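Local coordinates for protein R.MvaI (Kocuria varians, PDB 2OA9) that probably cleaves double-stranded DNA in a metal-dependent manner, working as a monomeric restriction endonuclease that recognises its target sequence asymmetrically, at residues Glu13-Gln16 against Asn17-Gly21; Gln196-Cys199 against Arg200-Asn204; Asn157-Asp160 against Lys161-Tyr165. One frame throughout, in Å; residues are numbered along the deposited sequence.

Each contact lies along one helix, and along the chain they come in the order 1, 3, 2. Contacts 1 and 3 sit at the C-terminal ends of helices 6-19 and 152-162, contact 2 on helix 195-204. The centres of contacts 2 and 3 are about 16 Å apart, their nearest atoms about 5 Å. Contact 1 lies farther off, its centre about 25 Å from that of contact 3 (nearest atoms about 7 Å) and about 33 Å from that of contact 2. The helices of contacts 2 and 3 thus meet over strand 69-74 of the antiparallel sheet, while contact 1 belongs to the mixed sheet and a cadmium site; Y165, leaving contact 3, touches helix 6-19.

Contact 1. Residues Glu13-Gln16 against Asn17-Gly21; sequences EAIQ and NVVDG. With CD (cadmium ion), chain K.
Four backbone hydrogen bonds of the i to i+4 kind, N17 to E13, V18 to A14, V19 to I15 and D20 to Q16, carry the last turn of helix 6-19 up to D20, the V19 N to I15 O bond being the straightest at 171°. On the polar side Q16 reaches over the turn to D20. Its CG stands anti to the backbone N (chi1 -176°) and the chain then bends at chi2, which brings NE2 to 3.0 Å from D20 OD2 in a weak hydrogen bond; amide and carboxylate planes are 39° apart. The stronger partner of NE2 is V249 OXT, at the chain terminus. D20 divides its carboxylate between two tasks, since OD1 binds the cadmium ion at 2.2 Å. V249 OXT supplies another ligand to the metal, and Q16 NE2 thus touches two carboxylates of the site from the second shell, firmly at V249 and weakly at D20.

One turn back, E13 and N17 run side by side. A water bridges them: it donates to E13 OE2 at 2.6 Å and accepts from N17 ND2 at 3.0 Å, while ND2 has a further partner in E45 of helix 33-49. I15 CG2 stands 4.4 Å from V19 CG2, and I15 packs chiefly on strands 179-192 and 244-248. A14 and V18 face helix 33-49, V18 also touching Y184 of strand 179-192. The arrangement is the C-terminal turn of an amphipathic helix packed on a sheet and on helix 33-49, with a cadmium site where the helix end meets the chain terminus.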
# COMPACT_ATOMS: atom_id res chain seq x y z
N GLU A 13 -8.78 22.55 -0.26
CA GLU A 13 -9.76 23.51 0.23
C GLU A 13 -10.83 22.83 1.07
O GLU A 13 -11.19 23.34 2.13
CB GLU A 13 -10.35 24.32 -0.93
CG GLU A 13 -11.50 25.26 -0.56
CD GLU A 13 -11.94 26.17 -1.69
OE1 GLU A 13 -11.55 25.96 -2.85
OE2 GLU A 13 -12.68 27.15 -1.38
N ALA A 14 -11.30 21.69 0.60
CA ALA A 14 -12.33 20.92 1.31
C ALA A 14 -11.81 20.48 2.68
O ALA A 14 -12.49 20.63 3.69
CB ALA A 14 -12.78 19.74 0.47
N ILE A 15 -10.61 19.91 2.72
CA ILE A 15 -10.03 19.46 3.99
C ILE A 15 -9.75 20.65 4.92
O ILE A 15 -10.01 20.59 6.12
CB ILE A 15 -8.78 18.63 3.72
CG1 ILE A 15 -9.14 17.31 3.07
CG2 ILE A 15 -7.98 18.39 4.99
CD1 ILE A 15 -7.97 16.54 2.50
N GLN A 16 -9.26 21.76 4.38
CA GLN A 16 -9.02 22.94 5.14
C GLN A 16 -10.32 23.48 5.77
O GLN A 16 -10.31 23.92 6.91
CB GLN A 16 -8.38 24.01 4.25
CG GLN A 16 -8.00 25.27 5.02
CD GLN A 16 -6.74 25.09 5.82
OE1 GLN A 16 -5.65 25.01 5.24
NE2 GLN A 16 -6.86 25.02 7.15
N ASN A 17 -11.43 23.41 5.04
CA ASN A 17 -12.71 23.84 5.55
C ASN A 17 -13.23 22.94 6.64
O ASN A 17 -13.84 23.43 7.58
CB ASN A 17 -13.76 23.91 4.45
CG ASN A 17 -13.53 25.07 3.48
OD1 ASN A 17 -12.78 26.00 3.76
ND2 ASN A 17 -14.18 25.02 2.35
N VAL A 18 -13.00 21.63 6.53
CA VAL A 18 -13.43 20.73 7.60
C VAL A 18 -12.58 21.02 8.86
O VAL A 18 -13.10 21.20 9.99
CB VAL A 18 -13.31 19.25 7.17
CG1 VAL A 18 -13.50 18.33 8.39
CG2 VAL A 18 -14.27 18.91 6.11
N VAL A 19 -11.26 21.12 8.71
CA VAL A 19 -10.39 21.34 9.87
C VAL A 19 -10.75 22.66 10.56
O VAL A 19 -10.90 22.71 11.79
CB VAL A 19 -8.90 21.29 9.47
CG1 VAL A 19 -8.02 21.80 10.58
CG2 VAL A 19 -8.48 19.88 9.15
N ASP A 20 -10.93 23.71 9.78
CA ASP A 20 -11.21 25.03 10.34
C ASP A 20 -12.65 25.22 10.79
O ASP A 20 -13.03 26.32 11.22
CB ASP A 20 -10.85 26.11 9.33
CG ASP A 20 -9.35 26.23 9.08
OD1 ASP A 20 -8.55 25.56 9.78
OD2 ASP A 20 -8.88 27.00 8.22
N GLY A 21 -13.45 24.17 10.68
CA GLY A 21 -14.85 24.27 11.00
C GLY A 21 -15.17 24.07 12.47
O GLY A 21 -16.35 24.03 12.82
CD CD K . -6.71 26.13 10.91
O HOH W 1 -14.02 27.56 0.84

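Contact 2. Residues Gln196-Cys199 against Arg200-Asn204; sequences QSLC and RGIEN
L198 and I202, one turn apart, make the apolar side of this helical stretch, L198 CG standing 4.4 Å from I202 CD1. The closer fit is between side chain and backbone: I202 CG1 lies 3.5 Å from L198 O, the carbonyl that also accepts the I202 N hydrogen bond. Both side chains rest on I207 of strand 207-215, and L198 continues onto L155 of helix 152-162 and onto L72 and F73. C199 is buried and touches F152 and I125.

The opposite character appears at R200, which is exposed. Its CG, anti to the carbonyl carbon (chi1 -69°), passes 3.3 Å from Q196 O, and a bend at chi3 folds the guanidinium back along the helix toward S197. NH2 then gives S197 OG a hydrogen bond of 3.1 Å, with an N-H...O angle of 129°, and the guanidinium lies oblique to that oxygen. The bond is bent and weak, on the solvent side of the helix. E203, partly exposed, leans on I125 with its CG 3.3 Å from C199 O, and its OE2 is bonded to W127 NE1.

Four successive i to i+4 backbone bonds, from R200 N to Q196 O through E203 N to C199 O, hold the turns together beneath both faces. This is the pattern of an amphipathic helix leading from strand 179-192 into strand 207-215, with its apolar face set among strands and a neighbouring helix.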
# COMPACT_ATOMS: atom_id res chain seq x y z
N GLN A 196 11.55 5.73 -6.72
CA GLN A 196 12.79 5.77 -5.96
C GLN A 196 12.54 5.62 -4.47
O GLN A 196 13.27 4.92 -3.78
CB GLN A 196 13.56 7.06 -6.24
CG GLN A 196 14.20 7.10 -7.59
CD GLN A 196 13.20 7.41 -8.70
OE1 GLN A 196 12.13 7.98 -8.46
NE2 GLN A 196 13.56 7.03 -9.93
N SER A 197 11.48 6.27 -3.97
CA SER A 197 11.16 6.19 -2.55
C SER A 197 10.63 4.80 -2.22
O SER A 197 10.92 4.23 -1.17
CB SER A 197 10.10 7.22 -2.19
OG SER A 197 10.60 8.52 -2.18
N LEU A 198 9.86 4.23 -3.14
CA LEU A 198 9.37 2.88 -2.98
C LEU A 198 10.52 1.92 -2.81
O LEU A 198 10.50 1.08 -1.92
CB LEU A 198 8.53 2.48 -4.19
CG LEU A 198 8.06 1.03 -4.25
CD1 LEU A 198 6.91 0.87 -3.31
CD2 LEU A 198 7.65 0.59 -5.66
N CYS A 199 11.51 2.03 -3.69
CA CYS A 199 12.64 1.14 -3.64
C CYS A 199 13.50 1.38 -2.40
O CYS A 199 13.99 0.42 -1.83
CB CYS A 199 13.46 1.28 -4.90
SG CYS A 199 12.62 0.63 -6.37
N ARG A 200 13.68 2.63 -1.98
CA ARG A 200 14.38 2.89 -0.72
C ARG A 200 13.66 2.24 0.44
O ARG A 200 14.25 1.63 1.32
CB ARG A 200 14.55 4.39 -0.42
CG ARG A 200 15.50 5.12 -1.33
CD ARG A 200 15.71 6.60 -0.86
NE ARG A 200 14.49 7.43 -0.83
CZ ARG A 200 13.66 7.66 0.24
NH1 ARG A 200 13.89 7.15 1.42
NH2 ARG A 200 12.60 8.45 0.14
N GLY A 201 12.35 2.31 0.42
CA GLY A 201 11.55 1.73 1.48
C GLY A 201 11.65 0.23 1.58
O GLY A 201 11.67 -0.31 2.66
N ILE A 202 11.75 -0.43 0.42
CA ILE A 202 12.06 -1.86 0.40
C ILE A 202 13.43 -2.15 1.01
O ILE A 202 13.57 -2.99 1.89
CB ILE A 202 11.91 -2.43 -1.05
CG1 ILE A 202 10.46 -2.36 -1.50
CG2 ILE A 202 12.41 -3.90 -1.08
CD1 ILE A 202 10.24 -2.60 -2.98
N GLU A 203 14.47 -1.43 0.57
CA GLU A 203 15.83 -1.60 1.12
C GLU A 203 15.87 -1.41 2.63
O GLU A 203 16.60 -2.09 3.34
CB GLU A 203 16.81 -0.55 0.53
CG GLU A 203 17.00 -0.61 -0.95
CD GLU A 203 18.14 0.28 -1.41
OE1 GLU A 203 18.20 1.49 -1.04
OE2 GLU A 203 18.98 -0.21 -2.19
N ASN A 204 15.09 -0.44 3.11
CA ASN A 204 15.07 -0.07 4.54
C ASN A 204 14.33 -1.07 5.43
O ASN A 204 14.48 -1.03 6.63
CB ASN A 204 14.42 1.29 4.71
CG ASN A 204 15.24 2.42 4.07
OD1 ASN A 204 16.42 2.23 3.76
ND2 ASN A 204 14.62 3.55 3.85

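Contact 3. Residues Asn157-Asp160 against Lys161-Tyr165; sequences NQLD and KKLKY
N157 OD1 receives the shortest polar bond between 157-160 and 161-165, 2.7 Å from K161 NZ, with the ammonium in the carbonyl plane on a lone pair and a C=O...N angle of 124°. The lysine chain bends at chi3 and chi4 to bring its end back one turn, and both chi1 (-99°) and chi4 lie off the staggered positions, so K161 takes less relaxed torsions in making the bond; the two side chains cross at a slant. K161 N meanwhile bonds to N157 O at 3.0 Å, so this residue pair is joined through both backbone and side chain.

Farther along, the i to i+4 pattern gives way to weaker, shared bonds, beginning with a weak one from K161 N to Q158 O. The K162 N bond to Q158 O, 2.8 Å long, is bent and weak, and K162 N makes another weak bond to L159 O. That second carbonyl also takes L163 N at 3.1 Å in a much straighter bond of 158°. L163 is the first residue to leave helical backbone angles, and a water spans the exit by donating to D160 O and L163 O.

L159 and L163 lie side by side, with CD2 of L159 3.9 Å from CG of L163. Both touch L193, while F73 of strand 69-74 meets L159, Q158 and K162. From here the chain straightens, and Y165 reaches Y7, L8 and L11 of helix 6-19. The whole is a helix C-terminus unwinding into an extended segment that leads directly into strand 166-176 of the mixed sheet.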
# COMPACT_ATOMS: atom_id res chain seq x y z
N ASN A 157 4.45 2.73 -13.40
CA ASN A 157 3.15 2.67 -14.03
C ASN A 157 2.07 2.26 -13.03
O ASN A 157 0.99 2.83 -13.05
CB ASN A 157 3.16 1.69 -15.23
CG ASN A 157 1.79 1.48 -15.82
OD1 ASN A 157 1.23 0.39 -15.75
ND2 ASN A 157 1.24 2.55 -16.42
N GLN A 158 2.36 1.31 -12.14
CA GLN A 158 1.43 0.91 -11.10
C GLN A 158 1.12 2.05 -10.16
O GLN A 158 -0.05 2.29 -9.78
CB GLN A 158 2.02 -0.25 -10.30
CG GLN A 158 1.99 -1.53 -11.04
CD GLN A 158 0.59 -1.92 -11.39
OE1 GLN A 158 -0.23 -2.16 -10.50
NE2 GLN A 158 0.28 -1.92 -12.69
N LEU A 159 2.16 2.78 -9.78
CA LEU A 159 2.00 3.92 -8.89
C LEU A 159 1.13 5.00 -9.55
O LEU A 159 0.18 5.48 -8.94
CB LEU A 159 3.34 4.49 -8.45
CG LEU A 159 4.18 3.63 -7.49
CD1 LEU A 159 5.59 4.16 -7.51
CD2 LEU A 159 3.62 3.59 -6.05
N ASP A 160 1.45 5.33 -10.80
CA ASP A 160 0.67 6.28 -11.60
C ASP A 160 -0.81 5.87 -11.71
O ASP A 160 -1.69 6.73 -11.66
CB ASP A 160 1.25 6.40 -13.02
CG ASP A 160 2.61 7.11 -13.06
OD1 ASP A 160 3.01 7.79 -12.09
OD2 ASP A 160 3.33 7.06 -14.08
N LYS A 161 -1.08 4.58 -11.88
CA LYS A 161 -2.44 4.10 -12.11
C LYS A 161 -3.23 3.87 -10.84
O LYS A 161 -4.45 4.02 -10.85
CB LYS A 161 -2.42 2.78 -12.88
CG LYS A 161 -2.66 2.86 -14.38
CD LYS A 161 -2.93 1.45 -14.94
CE LYS A 161 -1.69 0.57 -14.92
NZ LYS A 161 -1.40 0.00 -16.27
N LYS A 162 -2.55 3.50 -9.74
CA LYS A 162 -3.21 2.88 -8.60
C LYS A 162 -3.16 3.70 -7.32
O LYS A 162 -3.99 3.50 -6.46
CB LYS A 162 -2.67 1.46 -8.31
CG LYS A 162 -2.80 0.48 -9.48
CD LYS A 162 -4.18 0.50 -10.07
CE LYS A 162 -4.41 -0.65 -11.04
NZ LYS A 162 -4.77 -1.90 -10.31
N LEU A 163 -2.23 4.64 -7.21
CA LEU A 163 -2.13 5.42 -5.97
C LEU A 163 -3.38 6.25 -5.80
O LEU A 163 -3.93 6.77 -6.77
CB LEU A 163 -0.94 6.37 -5.98
CG LEU A 163 0.44 5.82 -5.66
CD1 LEU A 163 1.43 6.95 -5.80
CD2 LEU A 163 0.48 5.21 -4.27
N LYS A 164 -3.82 6.37 -4.55
CA LYS A 164 -4.95 7.21 -4.21
C LYS A 164 -4.49 8.14 -3.11
O LYS A 164 -3.51 7.85 -2.40
CB LYS A 164 -6.13 6.36 -3.75
CG LYS A 164 -6.68 5.44 -4.85
CD LYS A 164 -7.86 4.62 -4.40
CE LYS A 164 -8.71 4.11 -5.57
NZ LYS A 164 -9.84 3.24 -5.07
N TYR A 165 -5.18 9.26 -2.96
CA TYR A 165 -5.00 10.12 -1.80
C TYR A 165 -5.38 9.41 -0.50
O TYR A 165 -6.29 8.60 -0.45
CB TYR A 165 -5.81 11.43 -1.95
CG TYR A 165 -5.39 12.31 -3.11
CD1 TYR A 165 -6.16 12.40 -4.27
CD2 TYR A 165 -4.22 13.03 -3.05
CE1 TYR A 165 -5.76 13.19 -5.33
CE2 TYR A 165 -3.82 13.83 -4.07
CZ TYR A 165 -4.60 13.92 -5.20
OH TYR A 165 -4.14 14.70 -6.21
O HOH W 2 -3.40 7.06 -9.43